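Local coordinates for pyruvate carboxylase protein (Rhizobium etli, PDB 2QF7) that is a multidomain biotin-dependent carboxylase, joining an ATP-grasp biotin carboxylase region, an HMGL-like TIM-barrel region and a biotin-carrier domain in one chain, at residues N883-D888 against G900-M905; V923-S928 against E946-K951; E84-A89 against D112-A117. All blocks are in the same frame, centred on the assembly; numbering follows the deposited sequence.

Contact 1. Residues N883-D888 against G900-M905; sequences NQMFGD and GDMALM
M885 crosses M902 at about a right angle, its terminal methyl CE lying 3.7 Å from M902 CG and a little farther from the sulfur. The M885 chain runs straight out through chi1 and chi2, CG anti to the backbone N (chi1 177°), and bends only at chi3. That last bend also sets CE above one face of the neighbouring F886 ring, 4.2 Å from its plane and displaced toward the rim. F886, next in sequence, meets the same methionine with the far end of its ring: CZ is 3.9 Å from M902 CG, and CE2 is 4.0 Å from M902 CB. In the conformer given, one of two deposited, M902 SD stands 5.4 Å from the F886 ring centroid, an oblique Met-aromatic contact less certain than the packing round CB and CG. All three side chains are buried, and they meet between helices 872-885 and 895-909, consecutive helices within the conserved carboxylase domain. V916 of helix 913-917 touches both methionines from outside the pair. At G887 the first helix stops in a Schellman motif: phi is positive, and D888 N returns to N883 O (2.8 Å) while G887 N returns to Q884 O. The turn brings D888 back beside N883, whose ND2 donates to D888 OD1 over 3.0 Å, nearly straight and from above the carboxylate plane.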
loop_
_atom_site.group_PDB
_atom_site.type_symbol
_atom_site.label_atom_id
_atom_site.label_comp_id
_atom_site.label_asym_id
_atom_site.label_seq_id
_atom_site.Cartn_x
_atom_site.Cartn_y
_atom_site.Cartn_z
ATOM N N ASN A 883 8.730 26.370 47.311
ATOM C CA ASN A 883 9.460 25.676 48.367
ATOM C C ASN A 883 9.465 26.466 49.697
ATOM O O ASN A 883 9.151 25.921 50.766
ATOM C CB ASN A 883 10.920 25.409 47.941
ATOM C CG ASN A 883 11.727 24.853 49.091
ATOM O OD1 ASN A 883 11.383 23.787 49.620
ATOM N ND2 ASN A 883 12.767 25.570 49.515
ATOM N N GLN A 884 9.767 27.768 49.626
ATOM C CA GLN A 884 9.784 28.602 50.830
ATOM C C GLN A 884 8.374 28.766 51.405
ATOM O O GLN A 884 8.180 28.775 52.627
ATOM C CB GLN A 884 10.383 30.000 50.548
ATOM C CG GLN A 884 11.921 30.030 50.266
ATOM C CD GLN A 884 12.791 29.497 51.413
ATOM O OE1 GLN A 884 12.430 29.572 52.599
ATOM N NE2 GLN A 884 13.936 28.930 51.052
ATOM N N MET A 885 7.385 28.898 50.529
ATOM C CA MET A 885 5.971 28.983 50.946
ATOM C C MET A 885 5.511 27.769 51.782
ATOM O O MET A 885 4.752 27.922 52.745
ATOM C CB MET A 885 5.064 29.172 49.728
ATOM C CG MET A 885 3.582 29.200 50.083
ATOM S SD MET A 885 2.577 29.393 48.614
ATOM C CE MET A 885 2.701 27.748 47.949
ATOM N N PHE A 886 5.946 26.576 51.380
ATOM C CA PHE A 886 5.690 25.321 52.107
ATOM C C PHE A 886 6.509 25.198 53.391
ATOM O O PHE A 886 6.320 24.251 54.162
ATOM C CB PHE A 886 5.957 24.112 51.189
ATOM C CG PHE A 886 4.936 23.940 50.092
ATOM C CD1 PHE A 886 3.581 23.827 50.403
ATOM C CD2 PHE A 886 5.326 23.848 48.750
ATOM C CE1 PHE A 886 2.615 23.669 49.407
ATOM C CE2 PHE A 886 4.381 23.659 47.740
ATOM C CZ PHE A 886 2.997 23.584 48.089
ATOM N N GLY A 887 7.398 26.166 53.642
ATOM C CA GLY A 887 8.160 26.204 54.892
ATOM C C GLY A 887 9.630 25.839 54.705
ATOM O O GLY A 887 10.380 25.777 55.710
ATOM N N ASP A 888 10.047 25.638 53.440
ATOM C CA ASP A 888 11.404 25.220 53.059
ATOM C C ASP A 888 11.576 23.740 53.400
ATOM O O ASP A 888 11.896 23.365 54.537
ATOM C CB ASP A 888 12.511 26.111 53.686
ATOM C CG ASP A 888 13.887 25.859 53.064
ATOM O OD1 ASP A 888 13.993 24.991 52.140
ATOM O OD2 ASP A 888 14.865 26.518 53.504
ATOM N N GLY A 900 6.499 20.991 42.249
ATOM C CA GLY A 900 6.387 21.149 40.794
ATOM C C GLY A 900 4.993 21.566 40.368
ATOM O O GLY A 900 4.815 22.527 39.592
ATOM N N ASP A 901 3.991 20.861 40.876
ATOM C CA ASP A 901 2.581 21.178 40.578
ATOM C C ASP A 901 2.258 22.591 41.008
ATOM O O ASP A 901 1.555 23.350 40.314
ATOM C CB ASP A 901 1.663 20.198 41.318
ATOM C CG ASP A 901 1.652 18.835 40.680
ATOM O OD1 ASP A 901 2.181 18.729 39.548
ATOM O OD2 ASP A 901 1.147 17.864 41.303
ATOM N N MET A 902 2.741 22.967 42.184
ATOM C CA MET A 902 2.453 24.303 42.697
ATOM C C MET A 902 3.058 25.390 41.812
ATOM O O MET A 902 2.401 26.376 41.508
ATOM C CB MET A 902 2.982 24.450 44.123
ATOM C CG MET A 902 2.411 25.641 44.879
ATOM S SD MET A 902 0.630 25.542 45.220
ATOM C CE MET A 902 -0.017 26.905 44.222
ATOM N N ALA A 903 4.329 25.207 41.446
ATOM C CA ALA A 903 5.074 26.127 40.567
ATOM C C ALA A 903 4.409 26.295 39.202
ATOM O O ALA A 903 4.325 27.390 38.709
ATOM C CB ALA A 903 6.493 25.637 40.381
ATOM N N LEU A 904 4.022 25.184 38.573
ATOM C CA LEU A 904 3.287 25.246 37.297
ATOM C C LEU A 904 2.019 26.021 37.391
ATOM O O LEU A 904 1.709 26.832 36.506
ATOM C CB LEU A 904 3.021 23.838 36.725
ATOM C CG LEU A 904 4.250 22.995 36.355
ATOM C CD1 LEU A 904 3.802 21.534 36.123
ATOM C CD2 LEU A 904 4.996 23.541 35.136
ATOM N N MET A 905 1.267 25.833 38.478
ATOM C CA MET A 905 0.043 26.608 38.652
ATOM C C MET A 905 0.307 28.079 38.887
ATOM O O MET A 905 -0.416 28.975 38.403
ATOM C CB MET A 905 -0.766 26.072 39.840
ATOM C CG MET A 905 -1.893 27.004 40.197
ATOM S SD MET A 905 -2.999 26.307 41.425
ATOM C CE MET A 905 -3.591 24.890 40.437
#

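Contact 2. Residues V923-S928 against E946-K951; sequences VSFPES and EALQKK
The F925 ring is touched on a face from its own segment and at an edge from K951. V923 CG1 sits over the centre of one face, 3.8 Å above the plane, while K951 CG arrives near the ring plane, 3.9 Å from F925 CE2. L948 approaches obliquely; its CD1 lies 3.7 Å from F925 CE1 and slightly farther from CZ. With CG anti to its backbone N (chi1 174°), the L948 side chain reaches the ring although its CB does not point straight at the other segment. K951 is fully extended, and its aliphatic chain passes the ring at about a right angle before reaching V923, where K951 NZ is 3.7 Å from V923 CG2 and CE also makes contact. This closeness of an amine to a methyl is packing; the polar partners of NZ are the carbonyl oxygens of R921, V916 and S918, to which it is hydrogen-bonded. Three acceptors thus grip the end of the chain and hold its methylenes against F925 and V923. M902 of helix 895-909 and V916 of helix 913-917 add further apolar contacts to F925. P926 follows at the N-cap position of helix 927-934. The arrangement is a hydrophobic cluster in the all-helical part of the conserved carboxylase domain, where the extended segment leading into helix 927-934 packs against the side of helix 946-953.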
loop_
_atom_site.group_PDB
_atom_site.type_symbol
_atom_site.label_atom_id
_atom_site.label_comp_id
_atom_site.label_asym_id
_atom_site.label_seq_id
_atom_site.Cartn_x
_atom_site.Cartn_y
_atom_site.Cartn_z
ATOM N N VAL A 923 -8.188 30.149 45.131
ATOM C CA VAL A 923 -7.232 29.328 44.410
ATOM C C VAL A 923 -7.741 27.901 44.512
ATOM O O VAL A 923 -8.145 27.470 45.591
ATOM C CB VAL A 923 -5.799 29.418 45.040
ATOM C CG1 VAL A 923 -4.858 28.429 44.390
ATOM C CG2 VAL A 923 -5.238 30.815 44.959
ATOM N N SER A 924 -7.743 27.190 43.392
ATOM C CA SER A 924 -8.000 25.756 43.397
ATOM C C SER A 924 -6.664 25.046 43.390
ATOM O O SER A 924 -6.020 24.917 42.350
ATOM C CB SER A 924 -8.870 25.328 42.207
ATOM O OG SER A 924 -8.127 25.291 41.004
ATOM N N PHE A 925 -6.227 24.606 44.562
ATOM C CA PHE A 925 -4.886 24.022 44.698
ATOM C C PHE A 925 -4.783 22.699 43.964
ATOM O O PHE A 925 -5.772 22.010 43.830
ATOM C CB PHE A 925 -4.542 23.855 46.164
ATOM C CG PHE A 925 -4.224 25.153 46.861
ATOM C CD1 PHE A 925 -2.902 25.572 47.001
ATOM C CD2 PHE A 925 -5.240 25.937 47.404
ATOM C CE1 PHE A 925 -2.609 26.783 47.675
ATOM C CE2 PHE A 925 -4.957 27.145 48.063
ATOM C CZ PHE A 925 -3.625 27.558 48.198
ATOM N N PRO A 926 -3.596 22.359 43.442
ATOM C CA PRO A 926 -3.425 21.030 42.856
ATOM C C PRO A 926 -3.717 19.969 43.936
ATOM O O PRO A 926 -3.435 20.224 45.126
ATOM C CB PRO A 926 -1.933 21.007 42.476
ATOM C CG PRO A 926 -1.543 22.459 42.344
ATOM C CD PRO A 926 -2.373 23.181 43.362
ATOM N N GLU A 927 -4.273 18.822 43.538
ATOM C CA GLU A 927 -4.594 17.676 44.421
ATOM C C GLU A 927 -3.401 17.222 45.235
ATOM O O GLU A 927 -3.527 16.757 46.392
ATOM C CB GLU A 927 -5.036 16.476 43.557
ATOM C CG GLU A 927 -5.785 15.336 44.286
ATOM C CD GLU A 927 -4.886 14.281 44.953
ATOM O OE1 GLU A 927 -3.702 14.110 44.554
ATOM O OE2 GLU A 927 -5.390 13.605 45.889
ATOM N N SER A 928 -2.219 17.276 44.604
ATOM C CA SER A 928 -1.006 16.839 45.261
ATOM C C SER A 928 -0.674 17.766 46.434
ATOM O O SER A 928 -0.134 17.325 47.440
ATOM C CB SER A 928 0.183 16.786 44.280
ATOM O OG SER A 928 0.425 18.091 43.790
ATOM N N GLU A 946 0.317 27.175 58.669
ATOM C CA GLU A 946 -1.084 27.068 59.050
ATOM C C GLU A 946 -2.048 27.757 58.083
ATOM O O GLU A 946 -3.073 27.173 57.697
ATOM C CB GLU A 946 -1.312 27.592 60.486
ATOM C CG GLU A 946 -0.725 26.675 61.600
ATOM C CD GLU A 946 -0.926 27.274 62.992
ATOM O OE1 GLU A 946 -1.566 28.338 63.093
ATOM O OE2 GLU A 946 -0.444 26.687 63.981
ATOM N N ALA A 947 -1.736 28.994 57.694
ATOM C CA ALA A 947 -2.637 29.762 56.803
ATOM C C ALA A 947 -2.794 29.138 55.400
ATOM O O ALA A 947 -3.903 29.039 54.871
ATOM C CB ALA A 947 -2.202 31.237 56.706
ATOM N N LEU A 948 -1.685 28.735 54.801
ATOM C CA LEU A 948 -1.725 27.987 53.564
ATOM C C LEU A 948 -2.528 26.690 53.713
ATOM O O LEU A 948 -3.375 26.379 52.861
ATOM C CB LEU A 948 -0.297 27.677 53.091
ATOM C CG LEU A 948 -0.047 26.772 51.883
ATOM C CD1 LEU A 948 -0.463 27.494 50.605
ATOM C CD2 LEU A 948 1.416 26.349 51.823
ATOM N N GLN A 949 -2.243 25.913 54.762
ATOM C CA GLN A 949 -2.930 24.633 54.915
ATOM C C GLN A 949 -4.451 24.839 55.072
ATOM O O GLN A 949 -5.242 24.163 54.415
ATOM C CB GLN A 949 -2.292 23.809 56.059
ATOM C CG GLN A 949 -3.115 22.707 56.714
ATOM C CD GLN A 949 -2.410 22.219 57.973
ATOM O OE1 GLN A 949 -2.427 22.887 59.001
ATOM N NE2 GLN A 949 -1.752 21.077 57.876
ATOM N N LYS A 950 -4.843 25.806 55.890
ATOM C CA LYS A 950 -6.265 26.119 56.073
ATOM C C LYS A 950 -6.929 26.502 54.754
ATOM O O LYS A 950 -8.022 26.009 54.427
ATOM C CB LYS A 950 -6.458 27.257 57.091
ATOM C CG LYS A 950 -7.860 27.325 57.691
ATOM C CD LYS A 950 -8.025 28.536 58.661
ATOM C CE LYS A 950 -9.216 28.292 59.602
ATOM N NZ LYS A 950 -9.614 29.451 60.493
ATOM N N LYS A 951 -6.289 27.396 54.000
ATOM C CA LYS A 951 -6.852 27.830 52.723
ATOM C C LYS A 951 -7.053 26.656 51.774
ATOM O O LYS A 951 -8.148 26.482 51.220
ATOM C CB LYS A 951 -5.982 28.888 52.054
ATOM C CG LYS A 951 -6.606 29.445 50.776
ATOM C CD LYS A 951 -5.868 30.650 50.314
ATOM C CE LYS A 951 -6.276 31.014 48.902
ATOM N NZ LYS A 951 -5.472 32.175 48.432
#

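Contact 3. Residues E84-A89 against D112-A117; sequences EVIRVA and DACNKA
Chi1 of I86 (-65°) turns CG1 beside the backbone N and CG2 anti to it, so the two branches separate along the facing segment. CG1 meets A113 CB at 4.0 Å, and CG2 meets A117 CB at 4.3 Å, four residues farther on. The end of the longer branch, CD1, carried by chi2 of -43°, reaches alongside them toward C114, 4.3 Å from its SG and 4.2 Å from its backbone N. One branched side chain therefore spans a surface built from two alanines and a cysteine, small residues, consistent with the close approach of 7.1 Å between the CA atoms of I86 and C114. Helices 82-92 and 108-116 belong to the Rossmann-like N-terminal domain of the biotin carboxylase region; they flank strand 96-98 of its parallel sheet in sequence, and I97 of that strand touches both I86 and C114. On helix 82-92, R87 forms a side-on, two-nitrogen salt bridge with E84, NH2 to OE1 at 2.8 Å and NE to OE2 at 2.9 Å, each oxygen being met from above the carboxylate plane. G64 N and H68 NE2 also bond to that carboxylate, one to each oxygen.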
loop_
_atom_site.group_PDB
_atom_site.type_symbol
_atom_site.label_atom_id
_atom_site.label_comp_id
_atom_site.label_asym_id
_atom_site.label_seq_id
_atom_site.Cartn_x
_atom_site.Cartn_y
_atom_site.Cartn_z
ATOM N N GLU A 84 -17.323 -49.587 -10.562
ATOM C CA GLU A 84 -16.213 -48.683 -10.866
ATOM C C GLU A 84 -14.845 -49.362 -10.801
ATOM O O GLU A 84 -13.998 -49.154 -11.671
ATOM C CB GLU A 84 -16.254 -47.435 -9.970
ATOM C CG GLU A 84 -17.350 -46.418 -10.433
ATOM C CD GLU A 84 -17.006 -45.793 -11.783
ATOM O OE1 GLU A 84 -16.247 -44.797 -11.811
ATOM O OE2 GLU A 84 -17.468 -46.306 -12.813
ATOM N N VAL A 85 -14.623 -50.142 -9.753
ATOM C CA VAL A 85 -13.352 -50.846 -9.580
ATOM C C VAL A 85 -13.075 -51.809 -10.738
ATOM O O VAL A 85 -12.004 -51.745 -11.342
ATOM C CB VAL A 85 -13.265 -51.517 -8.183
ATOM C CG1 VAL A 85 -12.009 -52.396 -8.055
ATOM C CG2 VAL A 85 -13.265 -50.411 -7.106
ATOM N N ILE A 86 -14.039 -52.677 -11.047
ATOM C CA ILE A 86 -13.939 -53.598 -12.183
ATOM C C ILE A 86 -13.733 -52.855 -13.538
ATOM O O ILE A 86 -12.839 -53.226 -14.332
ATOM C CB ILE A 86 -15.164 -54.545 -12.236
ATOM C CG1 ILE A 86 -15.195 -55.490 -11.002
ATOM C CG2 ILE A 86 -15.208 -55.331 -13.547
ATOM C CD1 ILE A 86 -13.855 -56.086 -10.614
ATOM N N ARG A 87 -14.523 -51.802 -13.785
ATOM C CA ARG A 87 -14.353 -50.978 -15.001
ATOM C C ARG A 87 -12.900 -50.506 -15.196
ATOM O O ARG A 87 -12.335 -50.685 -16.272
ATOM C CB ARG A 87 -15.302 -49.777 -15.000
ATOM C CG ARG A 87 -15.090 -48.820 -16.202
ATOM C CD ARG A 87 -15.933 -47.519 -16.099
ATOM N NE ARG A 87 -15.520 -46.753 -14.922
ATOM C CZ ARG A 87 -14.539 -45.856 -14.879
ATOM N NH1 ARG A 87 -13.814 -45.582 -15.955
ATOM N NH2 ARG A 87 -14.261 -45.236 -13.738
ATOM N N VAL A 88 -12.296 -49.897 -14.173
ATOM C CA VAL A 88 -10.917 -49.431 -14.297
ATOM C C VAL A 88 -9.895 -50.586 -14.337
ATOM O O VAL A 88 -8.843 -50.477 -14.999
ATOM C CB VAL A 88 -10.527 -48.296 -13.251
ATOM C CG1 VAL A 88 -11.495 -47.106 -13.338
ATOM C CG2 VAL A 88 -10.531 -48.794 -11.913
ATOM N N ALA A 89 -10.181 -51.677 -13.629
ATOM C CA ALA A 89 -9.315 -52.858 -13.707
ATOM C C ALA A 89 -9.257 -53.414 -15.150
ATOM O O ALA A 89 -8.180 -53.727 -15.667
ATOM C CB ALA A 89 -9.754 -53.874 -12.753
ATOM N N ASP A 112 -16.414 -62.342 -6.202
ATOM C CA ASP A 112 -17.228 -62.876 -7.290
ATOM C C ASP A 112 -17.035 -62.082 -8.595
ATOM O O ASP A 112 -16.731 -62.666 -9.643
ATOM C CB ASP A 112 -18.683 -62.865 -6.869
ATOM C CG ASP A 112 -19.040 -64.041 -5.960
ATOM O OD1 ASP A 112 -18.165 -64.911 -5.688
ATOM O OD2 ASP A 112 -20.221 -64.089 -5.526
ATOM N N ALA A 113 -17.180 -60.756 -8.504
ATOM C CA ALA A 113 -16.971 -59.828 -9.632
ATOM C C ALA A 113 -15.575 -59.977 -10.244
ATOM O O ALA A 113 -15.430 -60.043 -11.469
ATOM C CB ALA A 113 -17.216 -58.363 -9.190
ATOM N N CYS A 114 -14.549 -60.032 -9.399
ATOM C CA CYS A 114 -13.166 -60.276 -9.862
ATOM C C CYS A 114 -13.054 -61.561 -10.695
ATOM O O CYS A 114 -12.519 -61.546 -11.814
ATOM C CB CYS A 114 -12.217 -60.381 -8.670
ATOM S SG CYS A 114 -11.877 -58.792 -7.906
ATOM N N ASN A 115 -13.546 -62.661 -10.128
ATOM C CA ASN A 115 -13.472 -63.958 -10.796
ATOM C C ASN A 115 -14.248 -63.928 -12.117
ATOM O O ASN A 115 -13.758 -64.435 -13.130
ATOM C CB ASN A 115 -14.000 -65.074 -9.891
ATOM C CG ASN A 115 -13.201 -65.214 -8.621
ATOM O OD1 ASN A 115 -13.762 -65.447 -7.549
ATOM N ND2 ASN A 115 -11.880 -65.070 -8.724
ATOM N N LYS A 116 -15.423 -63.295 -12.111
ATOM C CA LYS A 116 -16.239 -63.143 -13.337
ATOM C C LYS A 116 -15.472 -62.415 -14.443
ATOM O O LYS A 116 -15.667 -62.694 -15.639
ATOM C CB LYS A 116 -17.559 -62.411 -13.050
ATOM C CG LYS A 116 -18.577 -62.446 -14.210
ATOM N N ALA A 117 -14.603 -61.488 -14.045
ATOM C CA ALA A 117 -13.845 -60.670 -14.998
ATOM C C ALA A 117 -12.518 -61.296 -15.391
ATOM O O ALA A 117 -11.805 -60.728 -16.221
ATOM C CB ALA A 117 -13.587 -59.236 -14.419
#

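Contacts 1 and 2 are neighbours in the conserved carboxylase domain, their centres 11 Å apart, and they join directly: F886 CD1 packs 3.6 Å from L948 CD2, and D901 OD2 lies 2.6 Å from S928 OG in a probable hydrogen bond. Helices 895-909 and 913-917 serve both; contact 3, about 102 Å away centre to centre on the opposite side of the chain's centre, shares no element with them. Contact 1 is buried, with methionine and phenylalanine between two helices. Contact 2 is partly buried and sets a ring against the aliphatic length of a lysine. Contact 3, also partly buried, lacks aromatic groups and fits an isoleucine against small residues beside a parallel sheet.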